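PDB 5EVH: SnoaL-like domain-containing protein from Kribbella flavida, which is of unknown function but belongs to the SnoaL-like family of the NTF2 clan, whose cone-shaped fold commonly encloses a ligand-binding or catalytic pocket. Local coordinates for residues I35-P40 and T104-I109; A76-D81 and E94-H99. All coordinates share one frame; numbering follows the deposited sequence.

Contact 1. Residues I35-P40 and T104-I109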
loop_
_atom_site.group_PDB
_atom_site.type_symbol
_atom_site.label_atom_id
_atom_site.label_comp_id
_atom_site.label_asym_id
_atom_site.label_seq_id
_atom_site.Cartn_x
_atom_site.Cartn_y
_atom_site.Cartn_z
ATOM N N ILE A 35 0.220 17.853 -10.490
ATOM C CA ILE A 35 0.001 16.623 -9.716
ATOM C C ILE A 35 0.186 16.910 -8.223
ATOM O O ILE A 35 1.038 17.711 -7.813
ATOM C CB ILE A 35 0.956 15.500 -10.178
ATOM C CG1 ILE A 35 0.701 14.167 -9.399
ATOM C CG2 ILE A 35 2.412 16.014 -10.086
ATOM C CD1 ILE A 35 1.351 12.959 -10.077
ATOM N N VAL A 36 -0.661 16.286 -7.405
ATOM C CA VAL A 36 -0.503 16.244 -5.954
ATOM C C VAL A 36 -0.140 14.814 -5.604
ATOM O O VAL A 36 -0.899 13.883 -5.929
ATOM C CB VAL A 36 -1.799 16.649 -5.243
ATOM C CG1 VAL A 36 -1.616 16.460 -3.730
ATOM C CG2 VAL A 36 -2.210 18.112 -5.658
ATOM N N CYS A 37 1.019 14.622 -4.962
ATOM C CA CYS A 37 1.494 13.286 -4.603
ATOM C C CYS A 37 1.558 13.210 -3.079
ATOM O O CYS A 37 2.137 14.085 -2.433
ATOM C CB CYS A 37 2.868 12.978 -5.235
ATOM S SG CYS A 37 3.529 11.382 -4.674
ATOM N N HIS A 38 0.948 12.195 -2.486
ATOM C CA HIS A 38 1.079 11.989 -1.051
ATOM C C HIS A 38 1.950 10.758 -0.902
ATOM O O HIS A 38 1.561 9.663 -1.324
ATOM C CB HIS A 38 -0.268 11.759 -0.379
ATOM C CG HIS A 38 -1.255 12.862 -0.596
ATOM N ND1 HIS A 38 -1.274 14.017 0.166
ATOM C CD2 HIS A 38 -2.284 12.965 -1.470
ATOM C CE1 HIS A 38 -2.261 14.791 -0.245
ATOM N NE2 HIS A 38 -2.900 14.164 -1.221
ATOM N N ALA A 39 3.114 10.926 -0.311
ATOM C CA ALA A 39 4.088 9.841 -0.220
ATOM C C ALA A 39 4.416 9.627 1.249
ATOM O O ALA A 39 4.007 10.457 2.068
ATOM C CB ALA A 39 5.318 10.223 -1.032
ATOM N N PRO A 40 5.138 8.552 1.636
ATOM C CA PRO A 40 5.308 8.292 3.076
ATOM C C PRO A 40 5.984 9.423 3.821
ATOM O O PRO A 40 5.606 9.693 4.969
ATOM C CB PRO A 40 6.126 6.996 3.099
ATOM C CG PRO A 40 5.608 6.269 1.849
ATOM C CD PRO A 40 5.573 7.401 0.819
ATOM N N THR A 104 -3.426 13.150 -11.937
ATOM C CA THR A 104 -3.554 14.424 -11.226
ATOM C C THR A 104 -3.391 14.256 -9.723
ATOM O O THR A 104 -3.134 15.253 -9.032
ATOM C CB THR A 104 -4.926 15.060 -11.465
ATOM O OG1 THR A 104 -5.883 14.101 -10.990
ATOM C CG2 THR A 104 -5.166 15.345 -12.925
ATOM N N GLN A 105 -3.498 13.024 -9.216
ATOM C CA GLN A 105 -3.271 12.742 -7.799
ATOM C C GLN A 105 -2.687 11.361 -7.673
ATOM O O GLN A 105 -3.096 10.456 -8.390
ATOM C CB GLN A 105 -4.549 12.729 -6.957
ATOM C CG GLN A 105 -5.335 13.970 -7.069
ATOM C CD GLN A 105 -6.468 13.941 -6.102
ATOM O OE1 GLN A 105 -7.641 13.983 -6.499
ATOM N NE2 GLN A 105 -6.133 13.827 -4.803
ATOM N N LEU A 106 -1.762 11.189 -6.734
ATOM C CA LEU A 106 -1.063 9.919 -6.582
ATOM C C LEU A 106 -0.779 9.768 -5.102
ATOM O O LEU A 106 -0.087 10.624 -4.537
ATOM C CB LEU A 106 0.236 9.907 -7.392
ATOM C CG LEU A 106 0.861 8.494 -7.510
ATOM C CD1 LEU A 106 1.771 8.506 -8.763
ATOM C CD2 LEU A 106 1.675 8.117 -6.376
ATOM N N ARG A 107 -1.344 8.730 -4.459
ATOM C CA ARG A 107 -0.973 8.424 -3.078
ATOM C C ARG A 107 -0.185 7.119 -3.101
ATOM O O ARG A 107 -0.692 6.093 -3.581
ATOM C CB ARG A 107 -2.182 8.329 -2.139
ATOM C CG ARG A 107 -1.730 7.901 -0.714
ATOM C CD ARG A 107 -2.888 7.995 0.380
ATOM N NE ARG A 107 -3.857 9.122 0.254
ATOM C CZ ARG A 107 -3.751 10.283 0.908
ATOM N NH1 ARG A 107 -4.683 11.209 0.747
ATOM N NH2 ARG A 107 -2.715 10.533 1.728
ATOM N N ILE A 108 1.033 7.142 -2.568
ATOM C CA ILE A 108 1.864 5.932 -2.606
ATOM C C ILE A 108 2.243 5.508 -1.195
ATOM O O ILE A 108 2.516 6.349 -0.335
ATOM C CB ILE A 108 3.107 6.108 -3.500
ATOM C CG1 ILE A 108 4.042 4.883 -3.369
ATOM C CG2 ILE A 108 3.929 7.371 -3.151
ATOM C CD1 ILE A 108 5.089 4.869 -4.503
ATOM N N ILE A 109 2.161 4.195 -0.922
ATOM C CA ILE A 109 2.456 3.656 0.420
ATOM C C ILE A 109 3.570 2.637 0.262
ATOM O O ILE A 109 3.449 1.719 -0.546
ATOM C CB ILE A 109 1.221 2.974 1.047
ATOM C CG1 ILE A 109 0.052 3.959 1.077
ATOM C CG2 ILE A 109 1.623 2.511 2.463
ATOM C CD1 ILE A 109 -1.276 3.307 1.674
#
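The imidazole of His38 lies flat against the guanidinium of Arg107, the two planes 9° apart and their centres 4.2 Å from each other. The overlap is offset: Arg107 NH2 sits 3.5 Å from His38 CB, while NH1 reaches over the rim of the ring at CD2. Arg107 leaves the strand with CG anti to its backbone N (chi1 176°), and a bend at chi3 (-36°) carries NE round. An alanine in place of Arg107 would probably leave this face of the imidazole without its stacked cover and the ring freer to turn. On the sheet face opposite His38 and Arg107, buried Leu106 brings CD2 to 4.1 Å from Cys37 SG, and its CB meets Ile35 CD1; Phe50 of helix 47-58 packs on all three residues. Between these faces the parallel strands are joined by four backbone hydrogen bonds, among them His38 N to Leu106 O (2.8 Å) and Ile108 N to His38 O (2.9 Å). Toward the end of strand 35-39, Ile108 CG2 touches Ala39 CB (3.8 Å). The pairing thus has an apolar face turned to a helix and a more polar one bearing the His38-Arg107 stack, where the guanidinium would tend to disfavour protonation of the imidazole.

Contact 2. Residues A76-D81 and E94-H99; sequences ALLMYD and EHLTVH
Tyr80 sets the edge of its ring against the carboxylate of Glu94, the two planes 89° apart, and its hydroxyl donates a hydrogen bond of 2.7 Å from OH to Glu94 OE2. The hydroxyl meets OE2 from above the carboxylate plane, 45° out of it. On the tyrosine, CG stands between the backbone N and the carbonyl carbon (chi1 52°), which starts the ring toward the neighbouring strand; CE1 then comes to 3.5 Å from Glu94 OE2. Glu94 answers with a chain extended beyond CG. Its other oxygen, OE1, lies 4.1 Å from Leu78 CD1, the leucine and glutamate running side by side and pointing the same way. The acid is buried, and the Tyr80 hydroxyl gives its OE2 a polar partner. His16 meets the Tyr80 ring from helix 7-20, and Trp19 of that helix also touches it. The strands form an antiparallel beta hairpin in the curved sheet of an NTF2-like fold, whose concave side, in relatives, lines the pocket. Ala76 with Leu96 and Leu78 with Glu94 are hydrogen-bonded pairs; Leu96 N to Ala76 O is 2.8 Å. On the face shared with Glu94, Leu96 CD1 approaches both Leu78 CD2 (4.2 Å) and Ala76 CB, and Ala12 of helix 7-20 covers this apolar group. Between these hydrogen-bonded pairs lies the non-hydrogen-bonded pair Leu77 and His95, whose side chains are on the other face. There Leu77 CD1 lies 3.8 Å from His95 CB, while the histidine ring turns its CD2 edge to Ala76 O. Ser68 of the second subunit packs on both Leu77 and His95.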
loop_
_atom_site.group_PDB
_atom_site.type_symbol
_atom_site.label_atom_id
_atom_site.label_comp_id
_atom_site.label_asym_id
_atom_site.label_seq_id
_atom_site.Cartn_x
_atom_site.Cartn_y
_atom_site.Cartn_z
ATOM N N ALA A 76 -7.344 4.448 -10.322
ATOM C CA ALA A 76 -6.712 3.165 -10.431
ATOM C C ALA A 76 -6.038 2.875 -9.105
ATOM O O ALA A 76 -5.623 3.786 -8.368
ATOM C CB ALA A 76 -5.682 3.119 -11.606
ATOM N N LEU A 77 -5.867 1.590 -8.842
ATOM C CA LEU A 77 -5.236 1.142 -7.620
ATOM C C LEU A 77 -4.305 -0.005 -8.005
ATOM O O LEU A 77 -4.726 -0.972 -8.666
ATOM C CB LEU A 77 -6.336 0.692 -6.617
ATOM C CG LEU A 77 -5.872 0.388 -5.200
ATOM C CD1 LEU A 77 -5.263 1.673 -4.528
ATOM C CD2 LEU A 77 -7.088 -0.133 -4.350
ATOM N N LEU A 78 -3.044 0.090 -7.619
ATOM C CA LEU A 78 -2.164 -1.025 -7.947
ATOM C C LEU A 78 -1.166 -1.285 -6.839
ATOM O O LEU A 78 -0.888 -0.420 -5.990
ATOM C CB LEU A 78 -1.407 -0.807 -9.217
ATOM C CG LEU A 78 -0.824 0.520 -9.499
ATOM C CD1 LEU A 78 0.615 0.253 -9.354
ATOM C CD2 LEU A 78 -1.096 0.705 -10.940
HETATM N N MSE A 79 -0.698 -2.531 -6.828
HETATM C CA MSE A 79 0.302 -2.934 -5.821
HETATM C C MSE A 79 1.374 -3.702 -6.597
HETATM O O MSE A 79 1.043 -4.539 -7.476
HETATM C CB MSE A 79 -0.327 -3.800 -4.764
HETATM C CG MSE A 79 0.780 -4.253 -3.747
HETATM SE SE MSE A 79 0.075 -5.418 -2.321
HETATM C CE MSE A 79 -1.039 -4.065 -1.323
ATOM N N TYR A 80 2.660 -3.416 -6.312
ATOM C CA TYR A 80 3.756 -4.024 -7.044
ATOM C C TYR A 80 4.885 -4.318 -6.069
ATOM O O TYR A 80 5.052 -3.653 -5.047
ATOM C CB TYR A 80 4.238 -3.152 -8.235
ATOM C CG TYR A 80 4.565 -1.730 -7.877
ATOM C CD1 TYR A 80 3.601 -0.732 -7.970
ATOM C CD2 TYR A 80 5.843 -1.390 -7.461
ATOM C CE1 TYR A 80 3.925 0.596 -7.661
ATOM C CE2 TYR A 80 6.185 -0.077 -7.149
ATOM C CZ TYR A 80 5.206 0.903 -7.240
ATOM O OH TYR A 80 5.522 2.214 -6.914
ATOM N N ASP A 81 5.649 -5.348 -6.377
ATOM C CA ASP A 81 6.851 -5.600 -5.607
ATOM C C ASP A 81 7.971 -4.816 -6.278
ATOM O O ASP A 81 7.924 -4.572 -7.486
ATOM C CB ASP A 81 7.195 -7.087 -5.648
ATOM C CG ASP A 81 8.422 -7.425 -4.710
ATOM O OD1 ASP A 81 8.490 -6.812 -3.609
ATOM O OD2 ASP A 81 9.299 -8.218 -5.111
ATOM N N GLU A 94 -0.207 2.081 -4.922
ATOM C CA GLU A 94 -0.470 3.415 -5.418
ATOM C C GLU A 94 -1.935 3.550 -5.733
ATOM O O GLU A 94 -2.527 2.662 -6.385
ATOM C CB GLU A 94 0.329 3.784 -6.739
ATOM C CG GLU A 94 1.806 3.793 -6.493
ATOM C CD GLU A 94 2.603 4.021 -7.794
ATOM O OE1 GLU A 94 1.928 4.119 -8.823
ATOM O OE2 GLU A 94 3.868 4.106 -7.768
ATOM N N HIS A 95 -2.499 4.705 -5.343
ATOM C CA HIS A 95 -3.859 5.050 -5.688
ATOM C C HIS A 95 -3.750 6.265 -6.603
ATOM O O HIS A 95 -3.203 7.297 -6.181
ATOM C CB HIS A 95 -4.672 5.380 -4.439
ATOM C CG HIS A 95 -6.057 5.889 -4.751
ATOM N ND1 HIS A 95 -6.673 6.876 -4.006
ATOM C CD2 HIS A 95 -6.971 5.508 -5.694
ATOM C CE1 HIS A 95 -7.893 7.106 -4.486
ATOM N NE2 HIS A 95 -8.089 6.308 -5.531
ATOM N N LEU A 96 -4.224 6.156 -7.846
ATOM C CA LEU A 96 -4.027 7.216 -8.848
ATOM C C LEU A 96 -5.371 7.780 -9.276
ATOM O O LEU A 96 -6.338 7.036 -9.474
ATOM C CB LEU A 96 -3.321 6.688 -10.111
ATOM C CG LEU A 96 -1.950 6.060 -9.847
ATOM C CD1 LEU A 96 -2.143 4.579 -9.563
ATOM C CD2 LEU A 96 -1.031 6.294 -11.038
ATOM N N THR A 97 -5.418 9.089 -9.461
ATOM C CA THR A 97 -6.549 9.740 -10.112
ATOM C C THR A 97 -6.074 10.240 -11.452
ATOM O O THR A 97 -5.027 10.891 -11.536
ATOM C CB THR A 97 -7.030 10.946 -9.269
ATOM O OG1 THR A 97 -7.329 10.449 -7.959
ATOM C CG2 THR A 97 -8.213 11.632 -9.875
ATOM N N VAL A 98 -6.869 10.021 -12.501
ATOM C CA VAL A 98 -6.401 10.279 -13.861
ATOM C C VAL A 98 -7.486 11.047 -14.590
ATOM O O VAL A 98 -8.640 10.610 -14.586
ATOM C CB VAL A 98 -6.108 8.967 -14.613
ATOM C CG1 VAL A 98 -5.730 9.301 -16.085
ATOM C CG2 VAL A 98 -5.021 8.113 -13.830
ATOM N N HIS A 99 -7.133 12.190 -15.191
ATOM C CA HIS A 99 -8.078 12.984 -15.979
ATOM C C HIS A 99 -7.441 13.251 -17.320
ATOM O O HIS A 99 -6.297 13.716 -17.383
ATOM C CB HIS A 99 -8.463 14.292 -15.287
ATOM C CG HIS A 99 -9.259 14.056 -14.038
ATOM N ND1 HIS A 99 -10.499 13.441 -14.055
ATOM C CD2 HIS A 99 -8.966 14.277 -12.728
ATOM C CE1 HIS A 99 -10.944 13.320 -12.813
ATOM N NE2 HIS A 99 -10.040 13.828 -11.990
#

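In the fold
Contact 1 and contact 2 lie in one mixed sheet, their centres about 10 Å apart, and strands 92-99 and 102-109 are the neighbours that join them. Along the chain strand 35-39 comes first, the hairpin of strands 75-84 and 92-99 follows, and strand 102-109 then returns to pair with 35-39, so contact 2 falls wholly between the segments of contact 1. Direct links include Arg107 O with His95 N, a probable hydrogen bond of 2.9 Å, and Ile108 packing on Glu94. A classic beta bulge sets Thr104 and Gln105 together opposite Thr97. Both contacts also reach the second subunit, consistent with this sheet serving both fold and dimer.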